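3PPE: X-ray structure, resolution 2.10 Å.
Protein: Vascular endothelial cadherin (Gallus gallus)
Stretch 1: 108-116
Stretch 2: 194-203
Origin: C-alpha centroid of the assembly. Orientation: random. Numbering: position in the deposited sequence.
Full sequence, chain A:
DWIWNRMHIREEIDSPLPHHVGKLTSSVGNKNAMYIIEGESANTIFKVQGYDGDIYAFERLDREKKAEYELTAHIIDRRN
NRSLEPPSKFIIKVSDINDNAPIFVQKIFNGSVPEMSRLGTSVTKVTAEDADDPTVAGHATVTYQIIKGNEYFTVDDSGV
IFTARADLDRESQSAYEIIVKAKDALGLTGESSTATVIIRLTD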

# COMPACT_ATOMS: atom_id res chain seq x y z
N ILE A 108 3.13 26.16 34.29
CA ILE A 108 2.34 26.52 35.45
C ILE A 108 1.08 27.31 35.00
O ILE A 108 1.16 28.32 34.28
CB ILE A 108 3.18 27.33 36.48
CG1 ILE A 108 4.45 26.54 36.92
CG2 ILE A 108 2.31 27.73 37.68
CD1 ILE A 108 5.33 27.33 37.91
N PHE A 109 -0.08 26.78 35.40
CA PHE A 109 -1.34 27.50 35.34
C PHE A 109 -1.72 28.10 36.70
O PHE A 109 -1.35 27.58 37.74
CB PHE A 109 -2.47 26.56 34.87
CG PHE A 109 -2.21 25.89 33.54
CD1 PHE A 109 -1.44 24.71 33.47
CD2 PHE A 109 -2.78 26.39 32.38
CE1 PHE A 109 -1.24 24.07 32.22
CE2 PHE A 109 -2.62 25.76 31.18
CZ PHE A 109 -1.84 24.61 31.07
N ASN A 110 -2.47 29.18 36.68
CA ASN A 110 -2.89 29.84 37.91
C ASN A 110 -4.39 30.00 37.90
O ASN A 110 -4.99 30.32 36.86
CB ASN A 110 -2.22 31.23 38.02
CG ASN A 110 -0.74 31.15 38.19
OD1 ASN A 110 -0.24 30.96 39.29
ND2 ASN A 110 -0.02 31.24 37.09
N GLY A 111 -5.02 29.76 39.05
CA GLY A 111 -6.40 30.15 39.22
C GLY A 111 -6.73 30.52 40.64
O GLY A 111 -5.90 30.45 41.53
N SER A 112 -7.97 30.90 40.84
CA SER A 112 -8.42 31.22 42.17
C SER A 112 -9.90 30.90 42.30
O SER A 112 -10.64 30.80 41.31
CB SER A 112 -8.15 32.72 42.51
OG SER A 112 -9.12 33.54 41.88
N VAL A 113 -10.32 30.69 43.53
CA VAL A 113 -11.71 30.40 43.80
C VAL A 113 -11.99 30.94 45.23
O VAL A 113 -11.07 30.92 46.06
CB VAL A 113 -12.02 28.89 43.61
CG1 VAL A 113 -11.33 28.04 44.69
CG2 VAL A 113 -13.56 28.62 43.55
N PRO A 114 -13.19 31.50 45.48
CA PRO A 114 -13.52 31.89 46.86
C PRO A 114 -13.59 30.70 47.76
O PRO A 114 -14.05 29.63 47.32
CB PRO A 114 -14.92 32.51 46.73
CG PRO A 114 -14.92 33.04 45.28
CD PRO A 114 -14.22 31.95 44.53
N GLU A 115 -13.13 30.87 49.01
CA GLU A 115 -13.18 29.83 50.01
C GLU A 115 -14.62 29.42 50.22
O GLU A 115 -15.53 30.21 49.97
CB GLU A 115 -12.59 30.30 51.35
CG GLU A 115 -13.29 31.53 51.95
CD GLU A 115 -12.91 31.74 53.42
OE1 GLU A 115 -13.30 32.79 54.01
OE2 GLU A 115 -12.23 30.83 53.97
N MET A 116 -14.82 28.19 50.68
CA MET A 116 -16.15 27.70 51.03
C MET A 116 -17.15 27.73 49.86
O MET A 116 -18.34 27.72 50.09
CB MET A 116 -16.70 28.45 52.27
CG MET A 116 -15.74 28.49 53.50
SD MET A 116 -15.31 26.83 54.08
CE MET A 116 -16.93 26.22 54.54
N THR A 194 2.78 16.61 32.06
CA THR A 194 2.32 17.10 33.36
C THR A 194 2.46 18.61 33.47
O THR A 194 3.25 19.22 32.75
CB THR A 194 3.09 16.43 34.51
OG1 THR A 194 4.48 16.80 34.44
CG2 THR A 194 2.97 14.92 34.44
N ALA A 195 1.70 19.21 34.38
CA ALA A 195 1.88 20.61 34.72
C ALA A 195 1.42 20.89 36.15
O ALA A 195 0.85 20.02 36.81
CB ALA A 195 1.14 21.50 33.74
N THR A 196 1.67 22.11 36.62
CA THR A 196 1.24 22.51 37.96
C THR A 196 0.17 23.56 37.84
O THR A 196 0.24 24.45 36.96
CB THR A 196 2.46 23.13 38.75
OG1 THR A 196 3.52 22.18 38.78
CG2 THR A 196 2.13 23.49 40.19
N VAL A 197 -0.81 23.47 38.73
CA VAL A 197 -1.83 24.47 38.88
C VAL A 197 -1.74 25.03 40.29
O VAL A 197 -1.89 24.30 41.25
CB VAL A 197 -3.26 23.94 38.66
CG1 VAL A 197 -4.21 25.11 38.43
CG2 VAL A 197 -3.31 22.98 37.47
N ILE A 198 -1.49 26.33 40.37
CA ILE A 198 -1.54 27.04 41.64
C ILE A 198 -2.92 27.64 41.75
O ILE A 198 -3.33 28.46 40.92
CB ILE A 198 -0.44 28.10 41.72
CG1 ILE A 198 0.93 27.41 41.66
CG2 ILE A 198 -0.56 28.89 43.04
CD1 ILE A 198 2.03 28.36 41.18
N ILE A 199 -3.65 27.20 42.76
CA ILE A 199 -5.02 27.65 42.98
C ILE A 199 -5.07 28.40 44.32
O ILE A 199 -4.86 27.80 45.39
CB ILE A 199 -5.98 26.48 43.01
CG1 ILE A 199 -6.03 25.82 41.63
CG2 ILE A 199 -7.41 26.96 43.47
CD1 ILE A 199 -6.51 24.42 41.65
N ARG A 200 -5.32 29.69 44.26
CA ARG A 200 -5.42 30.50 45.47
C ARG A 200 -6.87 30.52 45.95
O ARG A 200 -7.78 30.66 45.15
CB ARG A 200 -4.99 31.94 45.16
CG ARG A 200 -3.51 32.09 44.97
CD ARG A 200 -3.16 33.43 44.34
NE ARG A 200 -4.20 34.44 44.54
CZ ARG A 200 -4.95 34.95 43.56
NH1 ARG A 200 -4.77 34.56 42.31
NH2 ARG A 200 -5.88 35.85 43.85
N LEU A 201 -7.07 30.39 47.25
CA LEU A 201 -8.38 30.56 47.87
C LEU A 201 -8.52 32.01 48.29
O LEU A 201 -7.65 32.55 48.99
CB LEU A 201 -8.53 29.63 49.08
CG LEU A 201 -8.97 28.19 48.84
CD1 LEU A 201 -10.48 28.13 48.61
CD2 LEU A 201 -8.31 27.56 47.62
N THR A 202 -9.60 32.65 47.83
CA THR A 202 -9.83 34.06 48.09
C THR A 202 -10.89 34.28 49.18
O THR A 202 -11.68 33.41 49.49
CB THR A 202 -10.17 34.83 46.79
OG1 THR A 202 -11.28 34.22 46.15
CG2 THR A 202 -8.96 34.82 45.85
N ASP A 203 -10.89 35.46 49.78
CA ASP A 203 -11.53 35.61 51.08
C ASP A 203 -12.91 36.19 50.95
O ASP A 203 -13.88 35.40 51.02
CB ASP A 203 -10.66 36.40 52.10
CG ASP A 203 -11.08 36.16 53.54
OD1 ASP A 203 -12.29 36.36 53.86
OD2 ASP A 203 -10.23 35.78 54.37
OXT ASP A 203 -13.04 37.43 50.76
O HOH W 1 -2.65 31.63 41.43
O HOH W 2 -11.41 33.91 43.41
O HOH W 3 -8.18 36.40 41.78
O HOH W 4 -16.02 32.98 50.00

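Two strands more than eighty residues apart in sequence lie side by side and parallel, their N-to-C directions 24° apart, and the first rule of the contact is that the backbone does most of the polar work. Every odd residue of the first strand from Phe109 to Val113 spends both its amide and its carbonyl on the partner. Phe109 N donates to Thr196 O (2.8 Å) and Phe109 O accepts from Ile198 N (2.9 Å). Two residues on, Gly111 N reaches Ile198 O at 2.8 Å while Gly111 O takes Arg200 N at 2.9 Å. Val113 N then binds Arg200 O at 3.0 Å, Val113 O receives Thr202 N at 2.9 Å, and Glu115 N closes the ladder on Thr202 O at 3.0 Å. The second strand answers with its even residues, so Ile198, Arg200 and Thr202 each give an amide and a carbonyl to different neighbours, as a parallel register requires.

CA-H...O contacts fill in between these bonds. Asn110 CA lies 3.3 Å from Ile198 O, and Ser112 CA 3.1 Å from Arg200 O, so those carbonyls meet a CA hydrogen as well as an amide. Pro114 fits this pattern: it has no amide hydrogen to offer, and it falls at an even position, where the first strand's nitrogens are not called on to bond to the partner.

Alternation sorts the side chains. Phe109, Val113, Val197, Ile199 and Leu201 share one face, where all are buried and apolar. The Phe109 ring turns its edge to Ala195, with CE1 3.8 Å from Ala195 CB, while Phe109 CB packs 4.2 Å from Val197 CG1. Val113 CG1 touches both Ile199 CG2 (4.2 Å) and Leu201 CD1 (4.0 Å), a compact branched side chain serving two neighbours. Gly111 sits on this face without a side chain, opposite Ile199. Leu201 CD1 also reaches 3.5 Å from Glu115 CA, covering the backbone just past the strand's end.

The other face is more open and mixes apolar with polar groups. Ile108 CG2 meets Ile198 CD1 at 3.6 Å, and beyond this pair water links the polar side chains. Water 1 lies 3.3 Å from both Asn110 OD1 and Ile198 O, within donating reach of each. Ser112 OG has two waters: water 2, at 2.8 Å, also sits 2.8 Å from Thr202 OG1, while water 3, at 3.0 Å, accepts from Arg200 NH2 at 3.1 Å. A small hydroxyl thus connects to both strand neighbours through solvent, and Ser112 CB lies over one face of the Arg200 guanidinium.

The exit is less harmonious. Glu115 OE1 and Asp203 OD1 approach to 3.7 Å, like charges with no attraction between them, although Glu115 OE2 is hydrogen-bonded elsewhere in the structure. Water 4 helps tie the ends, donating to Glu115 O at 2.8 Å and weakly to Asp203 O at 3.4 Å. In all, 798 Å² is buried, counting both sides.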